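Local structure of EreC (Klebsiella pneumoniae, 6XCQ) at residues A[371-382]-A[401-412]. The protein probably hydrolyses the macrolactone ester of erythromycin and related macrolides, an inactivation that gives its bacterial host resistance to these antibiotics. The protein carries 1 engineered substitution. Residues are numbered along the deposited sequence; the frame is centred on the assembly and turned at random. Where two conformers were deposited one is given.
Sequences ADAIREDSMEQY and MKAKRMRSQSAS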
loop_
_atom_site.group_PDB
_atom_site.type_symbol
_atom_site.label_atom_id
_atom_site.label_comp_id
_atom_site.label_asym_id
_atom_site.label_seq_id
_atom_site.Cartn_x
_atom_site.Cartn_y
_atom_site.Cartn_z
ATOM N N ALA A 371 19.919 -8.066 -8.791
ATOM C CA ALA A 371 19.484 -6.701 -8.532
ATOM C C ALA A 371 20.362 -5.722 -9.311
ATOM O O ALA A 371 21.442 -6.073 -9.798
ATOM C CB ALA A 371 19.518 -6.386 -7.031
ATOM N N ASP A 372 19.875 -4.488 -9.442
ATOM C CA ASP A 372 20.597 -3.469 -10.201
ATOM C C ASP A 372 21.974 -3.212 -9.599
ATOM O O ASP A 372 22.137 -3.189 -8.373
ATOM C CB ASP A 372 19.794 -2.163 -10.230
ATOM C CG ASP A 372 20.254 -1.219 -11.328
ATOM O OD1 ASP A 372 20.772 -1.716 -12.350
ATOM O OD2 ASP A 372 20.105 0.017 -11.167
ATOM N N ALA A 373 22.967 -3.006 -10.473
ATOM C CA ALA A 373 24.328 -2.716 -10.029
ATOM C C ALA A 373 24.380 -1.484 -9.134
ATOM O O ALA A 373 23.717 -0.478 -9.386
ATOM C CB ALA A 373 25.247 -2.500 -11.234
ATOM N N ILE A 374 25.212 -1.548 -8.105
ATOM C CA ILE A 374 25.396 -0.416 -7.203
ATOM C C ILE A 374 26.435 0.518 -7.822
ATOM O O ILE A 374 27.559 0.104 -8.097
ATOM C CB ILE A 374 25.831 -0.904 -5.814
ATOM C CG1 ILE A 374 24.701 -1.744 -5.199
ATOM C CG2 ILE A 374 26.269 0.260 -4.909
ATOM C CD1 ILE A 374 25.164 -2.654 -4.035
ATOM N N ARG A 375 26.061 1.771 -8.059
ATOM C CA ARG A 375 26.946 2.725 -8.712
ATOM C C ARG A 375 27.330 3.841 -7.747
ATOM O O ARG A 375 26.809 3.940 -6.625
ATOM C CB ARG A 375 26.294 3.289 -9.978
ATOM C CG ARG A 375 26.012 2.206 -10.986
ATOM C CD ARG A 375 25.251 2.711 -12.177
ATOM N NE ARG A 375 24.683 1.602 -12.936
ATOM C CZ ARG A 375 23.492 1.065 -12.681
ATOM N NH1 ARG A 375 22.741 1.538 -11.684
ATOM N NH2 ARG A 375 23.050 0.052 -13.416
ATOM N N GLU A 376 28.267 4.686 -8.200
ATOM C CA GLU A 376 28.854 5.674 -7.300
ATOM C C GLU A 376 27.835 6.719 -6.880
ATOM O O GLU A 376 27.919 7.250 -5.766
ATOM C CB GLU A 376 30.081 6.350 -7.938
ATOM C CG GLU A 376 30.778 7.361 -7.002
ATOM C CD GLU A 376 32.028 8.026 -7.611
ATOM O OE1 GLU A 376 32.445 7.637 -8.717
ATOM O OE2 GLU A 376 32.601 8.932 -6.966
ATOM N N ASP A 377 26.866 7.030 -7.739
ATOM C CA ASP A 377 25.792 7.945 -7.356
ATOM C C ASP A 377 24.543 7.190 -6.914
ATOM O O ASP A 377 23.417 7.628 -7.166
ATOM C CB ASP A 377 25.471 8.909 -8.492
ATOM C CG ASP A 377 25.117 8.206 -9.784
ATOM O OD1 ASP A 377 24.932 6.965 -9.795
ATOM O OD2 ASP A 377 25.021 8.911 -10.805
ATOM N N SER A 378 24.707 6.044 -6.261
ATOM C CA SER A 378 23.564 5.321 -5.727
ATOM C C SER A 378 23.460 5.505 -4.214
ATOM O O SER A 378 24.449 5.776 -3.524
ATOM C CB SER A 378 23.648 3.841 -6.096
ATOM O OG SER A 378 24.581 3.157 -5.293
ATOM N N MET A 379 22.233 5.412 -3.701
ATOM C CA MET A 379 22.058 5.438 -2.251
ATOM C C MET A 379 22.757 4.245 -1.606
ATOM O O MET A 379 23.287 4.346 -0.494
ATOM C CB MET A 379 20.571 5.448 -1.900
ATOM C CG MET A 379 20.283 5.418 -0.395
ATOM S SD MET A 379 20.979 6.800 0.557
ATOM C CE MET A 379 20.273 8.176 -0.288
ATOM N N GLU A 380 22.758 3.105 -2.295
ATOM C CA GLU A 380 23.438 1.918 -1.787
ATOM C C GLU A 380 24.923 2.175 -1.570
ATOM O O GLU A 380 25.505 1.699 -0.588
ATOM C CB GLU A 380 23.226 0.750 -2.759
ATOM C CG GLU A 380 21.764 0.234 -2.782
ATOM C CD GLU A 380 20.789 1.137 -3.539
ATOM O OE1 GLU A 380 21.237 1.926 -4.402
ATOM O OE2 GLU A 380 19.560 1.042 -3.276
ATOM N N GLN A 381 25.560 2.922 -2.476
ATOM C CA GLN A 381 26.986 3.180 -2.306
ATOM C C GLN A 381 27.231 4.097 -1.124
ATOM O O GLN A 381 28.217 3.930 -0.386
ATOM C CB GLN A 381 27.584 3.791 -3.569
ATOM C CG GLN A 381 29.092 4.012 -3.444
ATOM C CD GLN A 381 29.845 2.706 -3.341
ATOM O OE1 GLN A 381 29.736 1.853 -4.211
ATOM N NE2 GLN A 381 30.609 2.542 -2.269
ATOM N N TYR A 382 26.353 5.084 -0.948
ATOM C CA TYR A 382 26.439 5.971 0.206
ATOM C C TYR A 382 26.358 5.186 1.506
ATOM O O TYR A 382 27.123 5.438 2.442
ATOM C CB TYR A 382 25.310 6.996 0.128
ATOM C CG TYR A 382 25.262 8.011 1.248
ATOM C CD1 TYR A 382 25.962 9.211 1.156
ATOM C CD2 TYR A 382 24.486 7.787 2.380
ATOM C CE1 TYR A 382 25.904 10.148 2.168
ATOM C CE2 TYR A 382 24.418 8.718 3.394
ATOM C CZ TYR A 382 25.123 9.897 3.282
ATOM O OH TYR A 382 25.055 10.819 4.293
ATOM N N MET A 401 25.064 14.933 -0.806
ATOM C CA MET A 401 25.601 13.606 -1.074
ATOM C C MET A 401 25.522 13.332 -2.561
ATOM O O MET A 401 24.778 13.987 -3.296
ATOM C CB MET A 401 24.852 12.513 -0.301
ATOM C CG MET A 401 23.469 12.231 -0.819
ATOM S SD MET A 401 22.595 11.037 0.217
ATOM C CE MET A 401 20.901 11.614 0.007
ATOM N N LYS A 402 26.304 12.346 -2.988
ATOM C CA LYS A 402 26.363 11.926 -4.380
ATOM C C LYS A 402 25.172 11.084 -4.796
ATOM O O LYS A 402 24.988 10.871 -5.998
ATOM C CB LYS A 402 27.645 11.120 -4.656
ATOM C CG LYS A 402 28.937 11.913 -4.493
ATOM C CD LYS A 402 30.165 11.149 -5.002
ATOM C CE LYS A 402 30.451 9.902 -4.189
ATOM N NZ LYS A 402 31.856 9.411 -4.405
ATOM N N ALA A 403 24.390 10.587 -3.838
ATOM C CA ALA A 403 23.344 9.620 -4.128
ATOM C C ALA A 403 22.209 10.284 -4.896
ATOM O O ALA A 403 21.630 11.277 -4.443
ATOM C CB ALA A 403 22.829 9.003 -2.831
ATOM N N LYS A 404 21.901 9.740 -6.062
ATOM C CA LYS A 404 20.766 10.198 -6.850
ATOM C C LYS A 404 19.861 9.069 -7.299
ATOM O O LYS A 404 18.767 9.343 -7.810
ATOM C CB LYS A 404 21.254 10.959 -8.088
ATOM C CG LYS A 404 21.598 12.411 -7.799
ATOM C CD LYS A 404 22.240 13.054 -9.011
ATOM C CE LYS A 404 22.484 14.540 -8.765
ATOM N NZ LYS A 404 23.548 14.711 -7.745
ATOM N N ARG A 405 20.275 7.815 -7.145
ATOM C CA ARG A 405 19.461 6.687 -7.557
ATOM C C ARG A 405 19.394 5.668 -6.427
ATOM O O ARG A 405 20.269 5.621 -5.558
ATOM C CB ARG A 405 19.982 6.050 -8.865
ATOM C CG ARG A 405 21.420 5.564 -8.860
ATOM C CD ARG A 405 21.897 5.257 -10.289
ATOM N NE ARG A 405 22.499 6.422 -10.933
ATOM C CZ ARG A 405 21.932 7.114 -11.915
ATOM N NH1 ARG A 405 20.745 6.760 -12.385
ATOM N NH2 ARG A 405 22.553 8.163 -12.430
ATOM N N MET A 406 18.312 4.882 -6.418
ATOM C CA MET A 406 18.113 3.855 -5.403
ATOM C C MET A 406 17.453 2.652 -6.054
ATOM O O MET A 406 16.633 2.799 -6.962
ATOM C CB MET A 406 17.256 4.375 -4.230
ATOM C CG MET A 406 17.081 3.378 -3.080
ATOM S SD MET A 406 16.522 4.210 -1.566
ATOM C CE MET A 406 15.076 5.061 -2.195
ATOM N N ARG A 407 17.801 1.461 -5.572
ATOM C CA ARG A 407 17.223 0.247 -6.129
ATOM C C ARG A 407 15.706 0.249 -5.952
ATOM O O ARG A 407 15.169 0.748 -4.965
ATOM C CB ARG A 407 17.827 -0.986 -5.464
ATOM C CG ARG A 407 19.324 -1.173 -5.806
ATOM C CD ARG A 407 19.933 -2.266 -4.984
ATOM N NE ARG A 407 21.003 -2.948 -5.715
ATOM C CZ ARG A 407 21.720 -3.949 -5.227
ATOM N NH1 ARG A 407 21.504 -4.378 -3.990
ATOM N NH2 ARG A 407 22.637 -4.532 -5.986
ATOM N N SER A 408 15.017 -0.323 -6.926
ATOM C CA SER A 408 13.575 -0.484 -6.830
ATOM C C SER A 408 13.244 -1.702 -7.678
ATOM O O SER A 408 13.517 -1.701 -8.882
ATOM C CB SER A 408 12.862 0.781 -7.322
ATOM O OG SER A 408 11.460 0.604 -7.402
ATOM N N GLN A 409 12.717 -2.748 -7.050
ATOM C CA GLN A 409 12.572 -4.069 -7.699
ATOM C C GLN A 409 13.964 -4.473 -8.196
ATOM O O GLN A 409 14.951 -4.258 -7.479
ATOM C CB GLN A 409 11.492 -4.027 -8.770
ATOM C CG GLN A 409 10.084 -3.751 -8.242
ATOM C CD GLN A 409 9.632 -4.754 -7.200
ATOM O OE1 GLN A 409 9.251 -4.369 -6.101
ATOM N NE2 GLN A 409 9.637 -6.055 -7.556
ATOM N N SER A 410 14.094 -5.021 -9.405
ATOM C CA SER A 410 15.402 -5.350 -9.961
ATOM C C SER A 410 16.015 -4.194 -10.741
ATOM O O SER A 410 17.052 -4.382 -11.380
ATOM C CB SER A 410 15.319 -6.594 -10.855
ATOM O OG SER A 410 14.460 -6.393 -11.957
ATOM N N ALA A 411 15.420 -3.001 -10.671
ATOM C CA ALA A 411 15.948 -1.823 -11.346
ATOM C C ALA A 411 16.330 -0.759 -10.321
ATOM O O ALA A 411 16.672 -1.097 -9.184
ATOM C CB ALA A 411 14.920 -1.280 -12.348
ATOM N N SER A 412 16.307 0.519 -10.723
ATOM C CA SER A 412 16.483 1.658 -9.824
ATOM C C SER A 412 15.568 2.804 -10.248
ATOM O O SER A 412 15.108 2.866 -11.385
ATOM C CB SER A 412 17.939 2.170 -9.780
ATOM O OG SER A 412 18.834 1.206 -9.246
HETATM O O HOH W 1 17.429 -3.330 -8.134
HETATM O O HOH W 2 20.876 2.358 -7.143
#
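A two-stranded antiparallel hairpin, 405-408 with 411-414 joined by a type II' turn over Ser408 to Ala411, packs against the loop that leads into helix 379-387. One isolated bridge, Ser378 with Arg405, links the backbones: Met379 N donates to Arg405 O at 2.7 Å, and Asp377 O takes both Lys404 N and Arg405 N. Ser378 is also the N-cap, its OG accepting from Gln381 N.

Arg407 is held on several sides. Arg407 NE and Arg407 NH2 both donate hydrogen bonds to Asp372 O, 2.9 and 2.8 Å away, with the oxygen close to the guanidinium plane. Ile374 CG1 lies over one face and Ala371 CB over the other, while NH1 goes to the carbonyls of His345 and Gly347, so the rotation of the group is well defined. The backbone N of Arg407 donates to Glu380 OE2, which is also hydrogen-bonded to Thr344 OG1; a bend at chi2 (75°) turns that carboxylate back to the strand.

In the conformer given, Arg405 makes a side-on salt bridge to Asp377, NE and NH2 taking one oxygen each, with Arg405 NE 2.7 Å from Asp377 OD1. The carboxylate is turned 50° from the guanidinium, and the nitrogens approach from above its plane. Arg375 grips Asp372 end-on instead, and Ser412 OG donates to the anti lone pair of Asp372 OD2 at 2.6 Å.

At the far end, Met379 CE touches Ala403 CB. In the Met401 conformer given, CE also meets Met379 CE, and SD makes a Met-aromatic contact over the face of the Tyr382 ring, 3.9 Å from its centroid and 10° off its normal.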